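Side-chain contact in regulating synaptic membrane exocytosis protein 2 (Rattus norvegicus, PDB 2BWQ), which probably acts in neurotransmitter release as a Rab3-interacting protein that regulates synaptic membrane exocytosis, this fragment being its C2A domain: residues L7-W12 / L89-W94. Residues are numbered along the deposited sequence; the frame is centred on the assembly and turned at random.
Sequences LSIKLW and LEITLW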
ATOM      1  N   LEU A   7      -3.843   2.633  -6.788  0.50 12.64           N
ATOM      2  CA  LEU A   7      -2.889   1.597  -6.406  0.50 11.31           C
ATOM      3  C   LEU A   7      -3.550   0.229  -6.367  0.50 11.16           C
ATOM      4  O   LEU A   7      -4.628   0.089  -5.754  0.50 11.76           O
ATOM      5  CB  LEU A   7      -2.364   1.885  -5.004  0.50 12.36           C
ATOM      6  CG  LEU A   7      -1.224   0.968  -4.580  0.50 11.38           C
ATOM      7  CD1 LEU A   7       0.041   1.047  -5.484  0.50 13.63           C
ATOM      8  CD2 LEU A   7      -0.820   1.267  -3.149  0.50 14.06           C
ATOM      9  N   SER A   8      -2.942  -0.772  -7.000  1.00 10.80           N
ATOM     10  CA  SER A   8      -3.472  -2.131  -7.026  1.00 11.54           C
ATOM     11  C   SER A   8      -2.834  -2.933  -5.941  1.00 11.99           C
ATOM     12  O   SER A   8      -1.620  -3.062  -5.867  1.00 13.16           O
ATOM     13  CB  SER A   8      -3.200  -2.736  -8.377  1.00 13.15           C
ATOM     14  OG  SER A   8      -3.639  -4.101  -8.385  1.00 15.50           O
ATOM     15  N   ILE A   9      -3.687  -3.452  -5.035  1.00 12.92           N
ATOM     16  CA  ILE A   9      -3.235  -4.126  -3.793  1.00 13.70           C
ATOM     17  C   ILE A   9      -4.049  -5.406  -3.658  1.00 12.72           C
ATOM     18  O   ILE A   9      -5.261  -5.407  -3.939  1.00 12.43           O
ATOM     19  CB  ILE A   9      -3.599  -3.217  -2.586  1.00 14.58           C
ATOM     20  CG1 ILE A   9      -2.858  -1.881  -2.672  1.00 16.16           C
ATOM     21  CG2 ILE A   9      -3.173  -3.896  -1.262  1.00 14.42           C
ATOM     22  CD1 ILE A   9      -3.349  -0.820  -1.662  1.00 18.34           C
ATOM     23  N   LYS A  10      -3.396  -6.488  -3.256  1.00 12.03           N
ATOM     24  CA  LYS A  10      -4.055  -7.773  -2.983  1.00 12.20           C
ATOM     25  C   LYS A  10      -3.834  -8.123  -1.536  1.00 12.36           C
ATOM     26  O   LYS A  10      -2.676  -8.070  -1.016  1.00 14.95           O
ATOM     27  CB  LYS A  10      -3.439  -8.842  -3.904  1.00 12.67           C
ATOM     28  CG  LYS A  10      -3.955 -10.293  -3.687  1.00 14.36           C
ATOM     29  CD  LYS A  10      -3.431 -11.172  -4.819  1.00 19.68           C
ATOM     30  CE  LYS A  10      -2.084 -11.785  -4.658  1.00 26.54           C
ATOM     31  NZ  LYS A  10      -1.986 -12.775  -3.583  1.00 17.15           N
ATOM     32  N   LEU A  11      -4.897  -8.485  -0.826  1.00 11.00           N
ATOM     33  CA  LEU A  11      -4.834  -8.785   0.620  1.00 11.26           C
ATOM     34  C   LEU A  11      -5.332 -10.188   0.887  1.00 10.16           C
ATOM     35  O   LEU A  11      -6.360 -10.585   0.327  1.00 11.30           O
ATOM     36  CB  LEU A  11      -5.735  -7.802   1.371  1.00 12.12           C
ATOM     37  CG  LEU A  11      -5.452  -6.317   1.209  1.00 10.73           C
ATOM     38  CD1 LEU A  11      -6.478  -5.475   1.932  1.00 14.05           C
ATOM     39  CD2 LEU A  11      -4.041  -5.964   1.777  1.00 14.50           C
ATOM     40  N   TRP A  12      -4.693 -10.860   1.833  1.00 10.55           N
ATOM     41  CA  TRP A  12      -5.220 -12.129   2.259  1.00 11.59           C
ATOM     42  C   TRP A  12      -4.742 -12.406   3.685  1.00 11.42           C
ATOM     43  O   TRP A  12      -3.567 -12.221   3.973  1.00 11.92           O
ATOM     44  CB  TRP A  12      -4.720 -13.231   1.306  1.00 13.84           C
ATOM     45  CG  TRP A  12      -5.210 -14.608   1.680  1.00 15.13           C
ATOM     46  CD1 TRP A  12      -6.534 -15.070   1.695  1.00 16.70           C
ATOM     47  CD2 TRP A  12      -4.389 -15.637   2.092  1.00 16.18           C
ATOM     48  NE1 TRP A  12      -6.515 -16.376   2.170  1.00 17.89           N
ATOM     49  CE2 TRP A  12      -5.224 -16.742   2.425  1.00 15.93           C
ATOM     50  CE3 TRP A  12      -3.020 -15.752   2.251  1.00 17.22           C
ATOM     51  CZ2 TRP A  12      -4.690 -17.944   2.890  1.00 18.02           C
ATOM     52  CZ3 TRP A  12      -2.491 -16.934   2.738  1.00 19.46           C
ATOM     53  CH2 TRP A  12      -3.321 -17.993   3.055  1.00 19.18           C
ATOM     54  N   LEU A  89      -4.193  -0.793   7.892  1.00 11.16           N
ATOM     55  CA  LEU A  89      -3.025  -0.611   7.052  1.00 11.81           C
ATOM     56  C   LEU A  89      -2.969   0.791   6.529  1.00 11.30           C
ATOM     57  O   LEU A  89      -3.905   1.253   5.869  1.00 12.13           O
ATOM     58  CB  LEU A  89      -3.116  -1.565   5.828  1.00 12.02           C
ATOM     59  CG  LEU A  89      -2.962  -3.037   6.164  1.00 12.13           C
ATOM     60  CD1 LEU A  89      -3.439  -3.862   4.943  1.00 13.97           C
ATOM     61  CD2 LEU A  89      -1.508  -3.410   6.438  1.00 14.89           C
ATOM     62  N   GLU A  90      -1.905   1.520   6.876  1.00 10.36           N
ATOM     63  CA  GLU A  90      -1.676   2.872   6.351  1.00 11.11           C
ATOM     64  C   GLU A  90      -0.706   2.770   5.193  1.00 11.04           C
ATOM     65  O   GLU A  90       0.469   2.431   5.349  1.00 10.46           O
ATOM     66  CB  GLU A  90      -1.092   3.759   7.472  1.00 10.80           C
ATOM     67  CG  GLU A  90      -0.757   5.173   6.988  1.00 10.23           C
ATOM     68  CD  GLU A  90       0.325   5.769   7.848  1.00 12.12           C
ATOM     69  OE1 GLU A  90       0.000   6.238   8.920  1.00 12.32           O
ATOM     70  OE2 GLU A  90       1.497   5.829   7.389  1.00 13.94           O
ATOM     71  N   ILE A  91      -1.235   2.990   4.006  1.00 10.77           N
ATOM     72  CA  ILE A  91      -0.502   2.819   2.739  1.00 12.25           C
ATOM     73  C   ILE A  91      -0.297   4.175   2.116  1.00 11.40           C
ATOM     74  O   ILE A  91      -1.257   4.875   1.854  1.00 12.34           O
ATOM     75  CB  ILE A  91      -1.309   1.885   1.807  1.00 12.72           C
ATOM     76  CG1 ILE A  91      -1.508   0.545   2.531  1.00 13.82           C
ATOM     77  CG2 ILE A  91      -0.577   1.734   0.451  1.00 13.82           C
ATOM     78  CD1 ILE A  91      -2.680  -0.320   1.858  1.00 19.58           C
ATOM     79  N   THR A  92       0.952   4.579   1.951  1.00 11.98           N
ATOM     80  CA  THR A  92       1.268   5.912   1.415  1.00 12.13           C
ATOM     81  C   THR A  92       2.179   5.788   0.241  1.00 12.25           C
ATOM     82  O   THR A  92       3.072   4.931   0.203  1.00 13.96           O
ATOM     83  CB  THR A  92       1.861   6.849   2.506  1.00 11.54           C
ATOM     84  OG1 THR A  92       3.011   6.238   3.110  1.00 13.06           O
ATOM     85  CG2 THR A  92       0.801   7.127   3.564  1.00 13.44           C
ATOM     86  N   LEU A  93       1.976   6.690  -0.746  1.00 12.26           N
ATOM     87  CA  LEU A  93       2.780   6.711  -1.966  1.00 13.34           C
ATOM     88  C   LEU A  93       3.600   8.009  -1.940  1.00 12.63           C
ATOM     89  O   LEU A  93       3.093   9.061  -1.569  1.00 13.22           O
ATOM     90  CB  LEU A  93       1.821   6.713  -3.160  1.00 14.60           C
ATOM     91  CG  LEU A  93       2.560   6.723  -4.514  1.00 16.04           C
ATOM     92  CD1 LEU A  93       3.266   5.403  -4.804  1.00 17.95           C
ATOM     93  CD2 LEU A  93       1.585   7.098  -5.605  1.00 20.39           C
ATOM     94  N   TRP A  94       4.857   7.903  -2.404  1.00 12.56           N
ATOM     95  CA  TRP A  94       5.858   8.967  -2.303  1.00 12.80           C
ATOM     96  C   TRP A  94       6.630   9.077  -3.599  1.00 13.76           C
ATOM     97  O   TRP A  94       6.881   8.076  -4.254  1.00 14.66           O
ATOM     98  CB  TRP A  94       6.865   8.675  -1.175  1.00 13.53           C
ATOM     99  CG  TRP A  94       6.182   8.553   0.121  1.00 12.73           C
ATOM    100  CD1 TRP A  94       5.684   7.384   0.665  1.00 12.61           C
ATOM    101  CD2 TRP A  94       5.837   9.619   1.054  1.00 11.62           C
ATOM    102  NE1 TRP A  94       5.054   7.671   1.847  1.00 12.86           N
ATOM    103  CE2 TRP A  94       5.134   9.006   2.132  1.00 12.36           C
ATOM    104  CE3 TRP A  94       6.037  11.024   1.100  1.00 14.61           C
ATOM    105  CZ2 TRP A  94       4.622   9.727   3.233  1.00 13.63           C
ATOM    106  CZ3 TRP A  94       5.532  11.728   2.252  1.00 15.66           C
ATOM    107  CH2 TRP A  94       4.831  11.084   3.265  1.00 13.92           C
TER
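I9 and I91 meet in the middle of the hydrophobic core of a C2 beta-sandwich, and a second branch of I91 faces L7. The strands 7-12 and 89-94 belong to facing sheets and run roughly antiparallel, at 146°. Their axes come no closer than 10.4 Å, too far for backbone pairing, so the join is made by side chains alone. I91 turns CG1 anti to its carbonyl carbon (chi1 -58°), and an extended chi2 of 163° carries the arm on to CD1, while CG2 stands anti to the backbone N. I91 CD1 meets I9 CD1 tip to tip at 3.6 Å. L7 has two conformers; in the one modelled here L7 CD2 lies 3.6 Å from I91 CG2, the side chains crossing at a slant, a less certain contact. Around this centre, V43 in the sheet of I91 and I24 in the sheet of L7 continue the apolar layer, and I110 packs on L7 as well. On the outer face of the sheet that holds 89-94, W94 NE1 donates to T92 OG1 at 2.8 Å, with the oxygen 20° out of the indole plane, while the ring stacks on Y42. Further along the core, L11 and L89 lie alongside, pointing opposite ways, with L11 CD2 resting 3.8 Å from L89 CD1.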